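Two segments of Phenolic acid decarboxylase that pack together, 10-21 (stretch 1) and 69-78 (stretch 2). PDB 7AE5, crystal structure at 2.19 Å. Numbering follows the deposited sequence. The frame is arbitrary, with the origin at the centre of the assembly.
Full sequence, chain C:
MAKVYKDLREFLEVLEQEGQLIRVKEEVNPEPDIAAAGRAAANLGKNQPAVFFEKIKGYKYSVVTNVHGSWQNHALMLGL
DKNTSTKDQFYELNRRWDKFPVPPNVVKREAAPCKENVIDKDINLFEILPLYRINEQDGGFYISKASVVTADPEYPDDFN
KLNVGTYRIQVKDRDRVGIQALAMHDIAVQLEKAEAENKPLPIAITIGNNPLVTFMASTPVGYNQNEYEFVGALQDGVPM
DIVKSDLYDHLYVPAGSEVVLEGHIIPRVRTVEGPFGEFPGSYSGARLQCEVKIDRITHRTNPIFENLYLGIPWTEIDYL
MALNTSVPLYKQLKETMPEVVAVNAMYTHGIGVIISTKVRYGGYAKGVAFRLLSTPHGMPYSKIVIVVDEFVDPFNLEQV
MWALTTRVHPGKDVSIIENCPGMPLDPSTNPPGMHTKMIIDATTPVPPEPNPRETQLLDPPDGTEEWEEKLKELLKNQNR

Stretch 1 10-21: EFLEVLEQEGQL
Stretch 2, residues 69-78: GSWQNHALML

Stretch 1 continues a helix through Gln17 and then turns out of it, and stretch 2 holds a short helix, 71-77, that packs against it. The two axes approach to 10.6 Å, and their N-to-C directions make an angle of 128°, so the helices cross obliquely, nearer antiparallel than parallel: Phe11 lies beside Met77 (CA to CA 7.4 Å) and Gln20 beside Asn73 (CA to CA 6.9 Å).

From Gly69 (phi/psi -85/45) the chain extends at Ser70 (-175/156), the N-cap. Its p rotamer lets Ser70 OG accept from Asn73 N at 3.1 Å. Trp71 (m) opens the helix and stays out of reach of stretch 1. Gln72 (m, p) points its CB toward stretch 1, 3.8 Å from Gln20 NE2, but its end leads away.

Asn73 (m, chi2 13°) provides the single hydrogen bond between the stretches: Gln20 NE2 donates to Asn73 OD1 at 3.0 Å and 155°. Gln20 (m, m, chi3 122°) follows a Schellman turn, in which Gly19 adopts phi/psi 81/25, Gly19 N bonds Glu16 O (3.2 Å) and Gln20 N bonds Leu15 O (2.7 Å). Asn73 O, which accepts from Met77 N at 2.9 Å, also lies 3.5 Å from Phe11 CZ, at the ring edge.

His74 (t) points away and Ala75 sideways. Leu76 (m, t) points toward stretch 1 and is the most covered residue of the contact. Leu76 CD1 meets Leu15 CD2 at 3.6 Å, Glu18 CG packs against both methyls (3.9 Å to Leu76 CD2, 4.0 Å to Leu76 CD1), and Val14 CG1 is 4.5 Å from Leu76 CD2. Phe11 (t, chi2 59°) brings CE1 to 4.0 Å from Leu76 CB.

Met77 (t, t, p) sets its CB 4.2 Å from Phe11 CZ before its side chain leads away. Leu78 (-87/10; m, chi2 137°) leaves the helix and points away.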

# COMPACT_ATOMS: atom_id res chain seq x y z
N GLU C 10 -32.17 -38.01 28.46
CA GLU C 10 -31.15 -38.03 29.50
C GLU C 10 -30.38 -36.72 29.54
O GLU C 10 -30.10 -36.18 30.61
CB GLU C 10 -30.19 -39.20 29.28
CG GLU C 10 -30.73 -40.54 29.76
CD GLU C 10 -29.87 -41.71 29.30
OE1 GLU C 10 -28.70 -41.48 28.95
OE2 GLU C 10 -30.38 -42.85 29.29
N PHE C 11 -30.05 -36.18 28.36
CA PHE C 11 -29.34 -34.90 28.31
C PHE C 11 -30.22 -33.76 28.78
O PHE C 11 -29.74 -32.84 29.46
CB PHE C 11 -28.84 -34.64 26.88
CG PHE C 11 -28.02 -33.39 26.75
CD1 PHE C 11 -26.86 -33.23 27.48
CD2 PHE C 11 -28.41 -32.38 25.89
CE1 PHE C 11 -26.11 -32.07 27.36
CE2 PHE C 11 -27.66 -31.23 25.76
CZ PHE C 11 -26.51 -31.08 26.50
N LEU C 12 -31.51 -33.80 28.44
CA LEU C 12 -32.41 -32.72 28.84
C LEU C 12 -32.54 -32.64 30.36
O LEU C 12 -32.53 -31.54 30.93
CB LEU C 12 -33.78 -32.93 28.20
CG LEU C 12 -33.94 -32.52 26.73
CD1 LEU C 12 -35.39 -32.61 26.29
CD2 LEU C 12 -33.39 -31.12 26.49
N GLU C 13 -32.65 -33.79 31.02
CA GLU C 13 -32.79 -33.78 32.48
C GLU C 13 -31.50 -33.33 33.15
O GLU C 13 -31.54 -32.65 34.18
CB GLU C 13 -33.21 -35.17 32.97
N VAL C 14 -30.35 -33.71 32.59
CA VAL C 14 -29.08 -33.19 33.09
C VAL C 14 -29.03 -31.68 32.94
O VAL C 14 -28.59 -30.96 33.85
CB VAL C 14 -27.90 -33.87 32.37
CG1 VAL C 14 -26.61 -33.10 32.60
CG2 VAL C 14 -27.76 -35.31 32.84
N LEU C 15 -29.51 -31.17 31.80
CA LEU C 15 -29.55 -29.72 31.58
C LEU C 15 -30.42 -29.04 32.62
O LEU C 15 -30.03 -28.02 33.21
CB LEU C 15 -30.06 -29.42 30.17
CG LEU C 15 -29.14 -29.64 28.97
CD1 LEU C 15 -29.85 -29.24 27.69
CD2 LEU C 15 -27.84 -28.86 29.12
N GLU C 16 -31.62 -29.58 32.86
CA GLU C 16 -32.53 -28.97 33.83
C GLU C 16 -31.97 -29.04 35.24
O GLU C 16 -32.16 -28.12 36.04
CB GLU C 16 -33.90 -29.64 33.76
CG GLU C 16 -34.94 -29.02 34.68
CD GLU C 16 -36.33 -29.56 34.45
OE1 GLU C 16 -36.47 -30.78 34.22
OE2 GLU C 16 -37.29 -28.76 34.50
N GLN C 17 -31.27 -30.14 35.56
CA GLN C 17 -30.68 -30.27 36.89
C GLN C 17 -29.60 -29.22 37.13
O GLN C 17 -29.48 -28.68 38.23
CB GLN C 17 -30.12 -31.67 37.08
CG GLN C 17 -31.03 -32.62 37.85
CD GLN C 17 -30.54 -34.05 37.82
OE1 GLN C 17 -29.48 -34.34 37.26
NE2 GLN C 17 -31.31 -34.95 38.42
N GLU C 18 -28.81 -28.92 36.10
CA GLU C 18 -27.75 -27.93 36.20
C GLU C 18 -28.25 -26.50 36.00
O GLU C 18 -27.44 -25.57 36.01
CB GLU C 18 -26.65 -28.23 35.18
CG GLU C 18 -26.00 -29.59 35.35
CD GLU C 18 -25.05 -29.66 36.53
OE1 GLU C 18 -24.83 -30.77 37.05
OE2 GLU C 18 -24.53 -28.60 36.93
N GLY C 19 -29.56 -26.31 35.83
CA GLY C 19 -30.10 -24.98 35.62
C GLY C 19 -29.98 -24.46 34.21
O GLY C 19 -29.97 -23.24 34.01
N GLN C 20 -29.89 -25.35 33.22
CA GLN C 20 -29.71 -24.96 31.83
C GLN C 20 -30.92 -25.32 30.97
O GLN C 20 -30.78 -25.55 29.76
CB GLN C 20 -28.44 -25.58 31.26
CG GLN C 20 -27.16 -24.96 31.80
CD GLN C 20 -27.14 -23.46 31.62
OE1 GLN C 20 -27.01 -22.71 32.59
NE2 GLN C 20 -27.26 -23.01 30.38
N LEU C 21 -32.10 -25.38 31.56
CA LEU C 21 -33.31 -25.70 30.81
C LEU C 21 -34.50 -24.99 31.46
O LEU C 21 -34.66 -25.04 32.68
CB LEU C 21 -33.55 -27.21 30.75
CG LEU C 21 -34.54 -27.75 29.72
CD1 LEU C 21 -34.24 -29.21 29.43
CD2 LEU C 21 -35.98 -27.61 30.19
N GLY C 69 -27.15 -24.42 22.65
CA GLY C 69 -26.89 -23.00 22.50
C GLY C 69 -26.18 -22.26 23.61
O GLY C 69 -26.59 -21.15 23.96
N SER C 70 -25.11 -22.84 24.16
CA SER C 70 -24.29 -22.16 25.16
C SER C 70 -23.10 -23.05 25.48
O SER C 70 -23.16 -24.27 25.30
CB SER C 70 -25.07 -21.84 26.44
OG SER C 70 -25.36 -23.02 27.18
N TRP C 71 -22.03 -22.43 25.96
CA TRP C 71 -20.86 -23.19 26.36
C TRP C 71 -21.11 -24.02 27.61
O TRP C 71 -20.39 -25.00 27.85
CB TRP C 71 -19.67 -22.26 26.57
CG TRP C 71 -19.16 -21.71 25.28
CD1 TRP C 71 -19.12 -20.40 24.90
CD2 TRP C 71 -18.65 -22.46 24.18
NE1 TRP C 71 -18.59 -20.29 23.64
CE2 TRP C 71 -18.31 -21.54 23.17
CE3 TRP C 71 -18.45 -23.83 23.94
CZ2 TRP C 71 -17.77 -21.94 21.95
CZ3 TRP C 71 -17.92 -24.22 22.73
CH2 TRP C 71 -17.58 -23.29 21.75
N GLN C 72 -22.12 -23.66 28.41
CA GLN C 72 -22.53 -24.53 29.51
C GLN C 72 -23.17 -25.81 28.98
O GLN C 72 -22.80 -26.91 29.40
CB GLN C 72 -23.50 -23.79 30.43
CG GLN C 72 -22.85 -22.79 31.38
CD GLN C 72 -22.26 -21.59 30.66
OE1 GLN C 72 -22.72 -21.21 29.59
NE2 GLN C 72 -21.23 -20.99 31.26
N ASN C 73 -24.11 -25.68 28.05
CA ASN C 73 -24.73 -26.85 27.43
C ASN C 73 -23.70 -27.67 26.66
O ASN C 73 -23.74 -28.90 26.66
CB ASN C 73 -25.87 -26.43 26.51
CG ASN C 73 -26.95 -25.66 27.24
OD1 ASN C 73 -26.77 -25.23 28.38
ND2 ASN C 73 -28.09 -25.46 26.58
N HIS C 74 -22.78 -26.98 25.98
CA HIS C 74 -21.71 -27.67 25.25
C HIS C 74 -20.82 -28.45 26.20
O HIS C 74 -20.43 -29.59 25.91
CB HIS C 74 -20.90 -26.66 24.45
CG HIS C 74 -20.04 -27.26 23.39
ND1 HIS C 74 -18.84 -27.88 23.66
CD2 HIS C 74 -20.19 -27.32 22.04
CE1 HIS C 74 -18.29 -28.31 22.53
NE2 HIS C 74 -19.10 -27.98 21.54
N ALA C 75 -20.47 -27.86 27.35
CA ALA C 75 -19.66 -28.55 28.34
C ALA C 75 -20.37 -29.80 28.84
O ALA C 75 -19.78 -30.89 28.91
CB ALA C 75 -19.32 -27.61 29.49
N LEU C 76 -21.64 -29.66 29.21
CA LEU C 76 -22.41 -30.82 29.67
C LEU C 76 -22.56 -31.86 28.58
O LEU C 76 -22.66 -33.06 28.88
CB LEU C 76 -23.78 -30.37 30.18
CG LEU C 76 -23.77 -29.40 31.37
CD1 LEU C 76 -25.15 -28.80 31.56
CD2 LEU C 76 -23.31 -30.11 32.63
N MET C 77 -22.60 -31.43 27.32
CA MET C 77 -22.69 -32.39 26.22
C MET C 77 -21.54 -33.38 26.26
O MET C 77 -21.74 -34.59 26.07
CB MET C 77 -22.71 -31.65 24.88
CG MET C 77 -22.44 -32.53 23.67
SD MET C 77 -22.39 -31.62 22.11
CE MET C 77 -20.67 -31.12 22.07
N LEU C 78 -20.34 -32.90 26.55
CA LEU C 78 -19.16 -33.76 26.64
C LEU C 78 -18.97 -34.36 28.03
O LEU C 78 -17.92 -34.95 28.29
CB LEU C 78 -17.91 -32.98 26.25
CG LEU C 78 -18.00 -32.46 24.82
CD1 LEU C 78 -17.50 -31.02 24.69
CD2 LEU C 78 -17.25 -33.41 23.93